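Local coordinates for protein Alpha/beta hydrolase (Xanthomonas campestris pv. campestris, PDB 2QJW) that is an uncharacterised protein of the alpha/beta hydrolase superfamily that probably hydrolyses a substrate not yet identified, using a serine nucleophile, at residues F13-G16 / P17-K21; L115-A119 / V120-I124; I133-A136 / D137-W141. All blocks are in the same frame, centred on the assembly; numbering follows the deposited sequence.

Contact 1. Residues F13-G16 / P17-K21; sequences FESG and PDALK
Gly16 and Ala19 close a type I beta turn, with Pro17 and Asp18 at its two central positions. The chain enters the turn nearly fully extended at Gly16, and beyond it Ala19 takes the N-cap position of helix 20-31. One backbone hydrogen bond spans the turn: Ala19 N donates to Gly16 O at 3.2 Å, fairly straight at 161°, although the donor stands well above the carbonyl plane. Asp18 N lies equally near, at 3.1 Å from Gly16 O, but its N-H points poorly and makes no bond. Pro17 follows Gly16 with a ring-restricted phi (-66°) that suits the second position of a type I turn, and its side chain touches His11 and Asp40. Ala19 turns its methyl back toward the loop, where CB lies 3.3 Å from Gly16 O. At the start of the segment, Glu14 CG sits 3.6 Å above the Phe13 ring plane, displaced toward the rim, while Glu14 N is bound by Asp45 OD2. Past the turn, the folded end of Lys21 delivers NZ to the carbonyl of Arg157, next to the putative catalytic histidine, His156. In alpha/beta hydrolases the loop after the corresponding strand commonly helps form the oxyanion hole. The chemistry here is mainly that of the backbone: a single amide-to-carbonyl bond spans the turn, the ring of Pro17 restricts its phi, and the side chains of the turn add little apolar packing.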
loop_
_atom_site.group_PDB
_atom_site.type_symbol
_atom_site.label_atom_id
_atom_site.label_comp_id
_atom_site.label_asym_id
_atom_site.label_seq_id
_atom_site.Cartn_x
_atom_site.Cartn_y
_atom_site.Cartn_z
ATOM N N PHE A 13 21.610 -6.926 -4.125
ATOM C CA PHE A 13 22.793 -7.364 -4.835
ATOM C C PHE A 13 23.637 -6.178 -5.278
ATOM O O PHE A 13 23.131 -5.186 -5.811
ATOM C CB PHE A 13 22.393 -8.220 -6.043
ATOM C CG PHE A 13 23.557 -8.708 -6.857
ATOM C CD1 PHE A 13 24.395 -9.681 -6.358
ATOM C CD2 PHE A 13 23.795 -8.213 -8.120
ATOM C CE1 PHE A 13 25.443 -10.165 -7.126
ATOM C CE2 PHE A 13 24.852 -8.689 -8.888
ATOM C CZ PHE A 13 25.686 -9.653 -8.377
ATOM N N GLU A 14 24.931 -6.250 -5.004
ATOM C CA GLU A 14 25.908 -5.203 -5.362
ATOM C C GLU A 14 25.588 -3.869 -4.712
ATOM O O GLU A 14 26.032 -2.834 -5.176
ATOM C CB GLU A 14 26.083 -5.035 -6.882
ATOM C CG GLU A 14 26.924 -6.152 -7.480
ATOM C CD GLU A 14 27.096 -6.063 -8.977
ATOM O OE1 GLU A 14 26.349 -5.317 -9.654
ATOM O OE2 GLU A 14 27.973 -6.788 -9.479
ATOM N N SER A 15 24.798 -3.887 -3.642
ATOM C CA SER A 15 24.505 -2.707 -2.960
ATOM C C SER A 15 25.433 -2.896 -1.778
ATOM O O SER A 15 26.512 -3.518 -1.892
ATOM C CB SER A 15 23.007 -2.637 -2.604
ATOM O OG SER A 15 22.718 -1.417 -1.998
ATOM N N GLY A 16 25.098 -2.383 -0.632
ATOM C CA GLY A 16 25.921 -2.594 0.555
ATOM C C GLY A 16 25.106 -2.109 1.717
ATOM O O GLY A 16 24.015 -1.602 1.534
ATOM N N PRO A 17 25.634 -2.272 2.932
ATOM C CA PRO A 17 24.868 -1.895 4.134
ATOM C C PRO A 17 24.574 -0.391 4.311
ATOM O O PRO A 17 23.727 -0.024 5.121
ATOM C CB PRO A 17 25.758 -2.404 5.273
ATOM C CG PRO A 17 27.132 -2.457 4.644
ATOM C CD PRO A 17 26.912 -2.895 3.262
ATOM N N ASP A 18 25.235 0.468 3.526
ATOM C CA ASP A 18 25.000 1.909 3.597
ATOM C C ASP A 18 24.138 2.445 2.472
ATOM O O ASP A 18 23.969 3.640 2.361
ATOM C CB ASP A 18 26.351 2.632 3.646
ATOM C CG ASP A 18 27.164 2.228 4.852
ATOM O OD1 ASP A 18 26.571 2.092 5.943
ATOM O OD2 ASP A 18 28.392 2.043 4.706
ATOM N N ALA A 19 23.560 1.557 1.695
ATOM C CA ALA A 19 22.683 1.899 0.602
ATOM C C ALA A 19 21.460 2.651 1.135
ATOM O O ALA A 19 21.004 2.491 2.296
ATOM C CB ALA A 19 22.278 0.681 -0.116
ATOM N N LEU A 20 20.906 3.459 0.258
ATOM C CA LEU A 20 19.796 4.319 0.605
ATOM C C LEU A 20 18.601 3.645 1.266
ATOM O O LEU A 20 18.153 4.102 2.321
ATOM C CB LEU A 20 19.294 4.994 -0.682
ATOM N N LYS A 21 18.081 2.571 0.681
ATOM C CA LYS A 21 16.816 2.038 1.213
ATOM C C LYS A 21 16.998 1.333 2.568
ATOM O O LYS A 21 16.181 1.543 3.452
ATOM C CB LYS A 21 16.063 1.154 0.211
ATOM C CG LYS A 21 15.599 1.969 -0.989
ATOM C CD LYS A 21 14.609 1.271 -1.864
ATOM C CE LYS A 21 15.212 0.052 -2.507
ATOM N NZ LYS A 21 16.321 0.291 -3.433
#

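Contact 2. Residues L115-A119 / V120-I124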
loop_
_atom_site.group_PDB
_atom_site.type_symbol
_atom_site.label_atom_id
_atom_site.label_comp_id
_atom_site.label_asym_id
_atom_site.label_seq_id
_atom_site.Cartn_x
_atom_site.Cartn_y
_atom_site.Cartn_z
ATOM N N LEU A 115 10.733 -18.077 -4.231
ATOM C CA LEU A 115 10.446 -17.285 -3.051
ATOM C C LEU A 115 9.382 -17.942 -2.227
ATOM O O LEU A 115 8.364 -18.342 -2.739
ATOM C CB LEU A 115 9.934 -15.927 -3.468
ATOM C CG LEU A 115 9.703 -14.838 -2.385
ATOM C CD1 LEU A 115 11.020 -14.343 -1.728
ATOM C CD2 LEU A 115 8.890 -13.725 -2.960
ATOM N N ASP A 116 9.628 -18.027 -0.905
ATOM C CA ASP A 116 8.653 -18.517 0.070
ATOM C C ASP A 116 8.962 -17.818 1.375
ATOM O O ASP A 116 10.019 -17.261 1.543
ATOM C CB ASP A 116 8.701 -20.040 0.178
ATOM C CG ASP A 116 7.487 -20.645 0.835
ATOM O OD1 ASP A 116 6.459 -20.004 0.948
ATOM O OD2 ASP A 116 7.577 -21.848 1.140
ATOM N N ALA A 117 8.033 -17.922 2.315
ATOM C CA ALA A 117 8.114 -17.230 3.571
ATOM C C ALA A 117 7.262 -17.935 4.632
ATOM O O ALA A 117 6.294 -18.608 4.317
ATOM C CB ALA A 117 7.660 -15.776 3.403
ATOM N N ALA A 118 7.607 -17.685 5.889
ATOM C CA ALA A 118 6.816 -18.153 7.015
ATOM C C ALA A 118 5.453 -17.492 6.966
ATOM O O ALA A 118 5.272 -16.384 6.430
ATOM C CB ALA A 118 7.518 -17.747 8.287
ATOM N N ALA A 119 4.500 -18.126 7.619
ATOM C CA ALA A 119 3.117 -17.673 7.685
ATOM C C ALA A 119 2.916 -16.651 8.790
ATOM O O ALA A 119 2.099 -16.816 9.678
ATOM C CB ALA A 119 2.196 -18.878 7.845
ATOM N N VAL A 120 3.645 -15.551 8.702
ATOM C CA VAL A 120 3.654 -14.437 9.605
ATOM C C VAL A 120 3.255 -13.151 8.841
ATOM O O VAL A 120 3.119 -13.196 7.622
ATOM C CB VAL A 120 5.036 -14.293 10.234
ATOM C CG1 VAL A 120 5.400 -15.624 10.965
ATOM C CG2 VAL A 120 6.138 -13.936 9.227
ATOM N N PRO A 121 3.039 -12.033 9.538
ATOM C CA PRO A 121 2.705 -10.793 8.780
ATOM C C PRO A 121 3.787 -10.454 7.745
ATOM O O PRO A 121 4.982 -10.479 8.067
ATOM C CB PRO A 121 2.619 -9.770 9.839
ATOM C CG PRO A 121 2.263 -10.566 11.110
ATOM C CD PRO A 121 2.985 -11.831 10.997
ATOM N N ILE A 122 3.350 -10.246 6.513
ATOM C CA ILE A 122 4.227 -9.867 5.393
ATOM C C ILE A 122 3.694 -8.587 4.796
ATOM O O ILE A 122 2.483 -8.500 4.529
ATOM C CB ILE A 122 4.290 -10.948 4.315
ATOM C CG1 ILE A 122 4.798 -12.282 4.934
ATOM C CG2 ILE A 122 5.132 -10.508 3.125
ATOM C CD1 ILE A 122 4.608 -13.493 4.011
ATOM N N SER A 123 4.581 -7.609 4.622
ATOM C CA SER A 123 4.266 -6.354 3.956
ATOM C C SER A 123 5.282 -6.168 2.843
ATOM O O SER A 123 6.464 -6.289 3.092
ATOM C CB SER A 123 4.268 -5.210 4.928
ATOM O OG SER A 123 4.016 -3.984 4.311
ATOM N N ILE A 124 4.794 -5.861 1.640
ATOM C CA ILE A 124 5.602 -5.788 0.438
ATOM C C ILE A 124 5.412 -4.421 -0.174
ATOM O O ILE A 124 4.286 -3.913 -0.241
ATOM C CB ILE A 124 5.187 -6.892 -0.596
ATOM C CG1 ILE A 124 5.222 -8.298 0.019
ATOM C CG2 ILE A 124 6.034 -6.800 -1.877
ATOM C CD1 ILE A 124 4.433 -9.292 -0.821
#
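Val120 N and Ala118 O make the one backbone hydrogen bond of this contact, 2.9 Å long and weak, its N-H bent to 150°. It closes an inverse gamma turn centred on Ala119, the tight bend through which the chain reverses before strand 122-127. A second weak bond lies just upstream, where Asp116 OD1 accepts from Ala117 N at 2.9 Å; the same oxygen forms a salt bridge with Arg145 NH2, so one carboxylate oxygen ties the loop backbone to the end of helix 135-145. The apolar contacts fall on two sides of the bend. Ala118 CB meets Val120 CG1 at 4.0 Å. Ile122 reaches back with its chain stretched out (chi2 167°), and its terminal CD1 comes 3.9 Å from Ala117 CB while also lying 3.8 Å from Ala118 O. The reversal thus sets the loop alongside the strand it leads into. Ala117 is also covered by Ala89 and Ser92 of helix 83-92, whose Ser92 OG bonds Ala118 N, and Ile122 lies against Leu100 and Leu102 of the parallel strand 99-103, while Ile124 faces Val138 and Ala142 of helix 135-145.

Contact 3. Residues I133-A136 / D137-W141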
loop_
_atom_site.group_PDB
_atom_site.type_symbol
_atom_site.label_atom_id
_atom_site.label_comp_id
_atom_site.label_asym_id
_atom_site.label_seq_id
_atom_site.Cartn_x
_atom_site.Cartn_y
_atom_site.Cartn_z
ATOM N N ILE A 133 11.571 -7.859 -12.145
ATOM C CA ILE A 133 10.630 -8.690 -11.458
ATOM C C ILE A 133 9.275 -8.157 -11.868
ATOM O O ILE A 133 8.795 -7.213 -11.290
ATOM C CB ILE A 133 10.804 -8.569 -9.909
ATOM C CG1 ILE A 133 12.261 -8.791 -9.512
ATOM C CG2 ILE A 133 9.814 -9.542 -9.218
ATOM C CD1 ILE A 133 12.632 -8.218 -8.113
ATOM N N PRO A 134 8.644 -8.797 -12.852
ATOM C CA PRO A 134 7.317 -8.300 -13.291
ATOM C C PRO A 134 6.358 -8.136 -12.129
ATOM O O PRO A 134 6.201 -9.061 -11.299
ATOM C CB PRO A 134 6.860 -9.397 -14.266
ATOM C CG PRO A 134 8.128 -9.962 -14.836
ATOM C CD PRO A 134 9.066 -9.975 -13.642
ATOM N N ALA A 135 5.653 -7.019 -12.106
ATOM C CA ALA A 135 4.702 -6.765 -11.015
ATOM C C ALA A 135 3.714 -7.919 -10.868
ATOM O O ALA A 135 3.314 -8.292 -9.757
ATOM C CB ALA A 135 3.939 -5.469 -11.254
ATOM N N ALA A 136 3.236 -8.521 -11.959
ATOM C CA ALA A 136 2.283 -9.602 -11.910
ATOM C C ALA A 136 2.788 -10.782 -11.096
ATOM O O ALA A 136 2.009 -11.441 -10.402
ATOM C CB ALA A 136 1.890 -10.074 -13.338
ATOM N N ASP A 137 4.090 -11.003 -11.114
ATOM C CA ASP A 137 4.692 -12.134 -10.414
ATOM C C ASP A 137 4.574 -11.908 -8.907
ATOM O O ASP A 137 4.261 -12.845 -8.160
ATOM C CB ASP A 137 6.152 -12.349 -10.828
ATOM C CG ASP A 137 6.305 -12.889 -12.264
ATOM O OD1 ASP A 137 5.286 -13.213 -12.903
ATOM O OD2 ASP A 137 7.464 -13.001 -12.646
ATOM N N VAL A 138 4.849 -10.672 -8.462
ATOM C CA VAL A 138 4.734 -10.326 -7.019
ATOM C C VAL A 138 3.291 -10.218 -6.588
ATOM O O VAL A 138 2.898 -10.712 -5.516
ATOM C CB VAL A 138 5.496 -9.034 -6.759
ATOM C CG1 VAL A 138 5.285 -8.524 -5.298
ATOM C CG2 VAL A 138 6.984 -9.237 -7.015
ATOM N N ILE A 139 2.417 -9.691 -7.439
ATOM C CA ILE A 139 1.008 -9.665 -7.184
ATOM C C ILE A 139 0.516 -11.107 -6.965
ATOM O O ILE A 139 -0.189 -11.406 -5.983
ATOM C CB ILE A 139 0.215 -8.999 -8.348
ATOM C CG1 ILE A 139 0.533 -7.484 -8.305
ATOM C CG2 ILE A 139 -1.286 -9.360 -8.246
ATOM C CD1 ILE A 139 0.285 -6.756 -9.667
ATOM N N ALA A 140 0.912 -12.072 -7.822
ATOM C CA ALA A 140 0.437 -13.464 -7.649
ATOM C C ALA A 140 0.961 -14.088 -6.340
ATOM O O ALA A 140 0.255 -14.806 -5.651
ATOM C CB ALA A 140 0.777 -14.337 -8.862
ATOM N N TRP A 141 2.220 -13.839 -6.015
ATOM C CA TRP A 141 2.826 -14.392 -4.821
ATOM C C TRP A 141 2.146 -13.830 -3.603
ATOM O O TRP A 141 1.777 -14.571 -2.659
ATOM C CB TRP A 141 4.316 -14.015 -4.809
ATOM C CG TRP A 141 5.164 -14.690 -3.779
ATOM C CD1 TRP A 141 5.759 -15.897 -3.883
ATOM C CD2 TRP A 141 5.356 -14.271 -2.420
ATOM N NE1 TRP A 141 6.364 -16.235 -2.700
ATOM C CE2 TRP A 141 6.148 -15.226 -1.796
ATOM C CE3 TRP A 141 4.982 -13.135 -1.681
ATOM C CZ2 TRP A 141 6.541 -15.111 -0.444
ATOM C CZ3 TRP A 141 5.380 -13.020 -0.362
ATOM C CH2 TRP A 141 6.158 -13.977 0.235
#
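Ile133 and Val138 meet through their gamma methyls, CG2 to CG2 at 3.6 Å, the two side chains crossing at a slant. Val138 has its other branch, CG1, anti to the backbone N (chi1 174°), which leaves CG2 beside that nitrogen and facing back to Ile133. The Asp137 carboxylate crosses the Pro134 ring, OD2 lying 3.6 Å from Pro134 CD. Ile139 flanks the Ala135 carbonyl oxygen, CG1 3.2 Å from Ala135 O, with CD1 above the carbonyl face and 4.2 Å from Ala135 CB. Pro134 is the N-cap of helix 135-145, the helix of the right-handed beta-alpha-beta unit between strands 122-127 and 148-152. Pro134 O accepts from Asp137 N at 2.9 Å, a bent bond (140°) whose donor stands above the carbonyl plane. The regular pattern then sets in: Ile139 N meets Ala135 O at 2.9 Å, almost head-on and straight at 170°, and Ala140 N follows to Ala136 O. Three residues after the cap, the Asp137 carboxylate would probably interact favourably with the positive end of the helix dipole. Around this turn, Ile133 is held by its backbone, N to Asp130 OD1 and O to His126 NE2, and its side chain touches His156; Asp130 and His156 are probable members of a Ser-His-Asp triad. Val138 and Ile139 cover Leu149 of strand 148-152, and Ile139 packs against Ile139 of the second subunit.

In the fold
The contacts follow one another along the chain in the order 1, 2, 3 and are all built on connections to or from the strands of one parallel sheet. Contact 1 leads from strand 6-10 into helix 20-31, on the opposite side of the chain's centre from contact 2; their centres lie about 22 Å apart, and those of contacts 1 and 3 about 23 Å. Contacts 2 and 3, with centres about 14 Å apart, touch directly. Leu115 O and Trp141 NE1, 2.9 Å apart, probably share a hydrogen bond, and Ala117 and Ile124 pack on the Trp141 ring, seating helix 135-145 against the preceding strand and the loop that leads into it. Contacts 1 and 3 both reach the loop of His156, at the putative catalytic site.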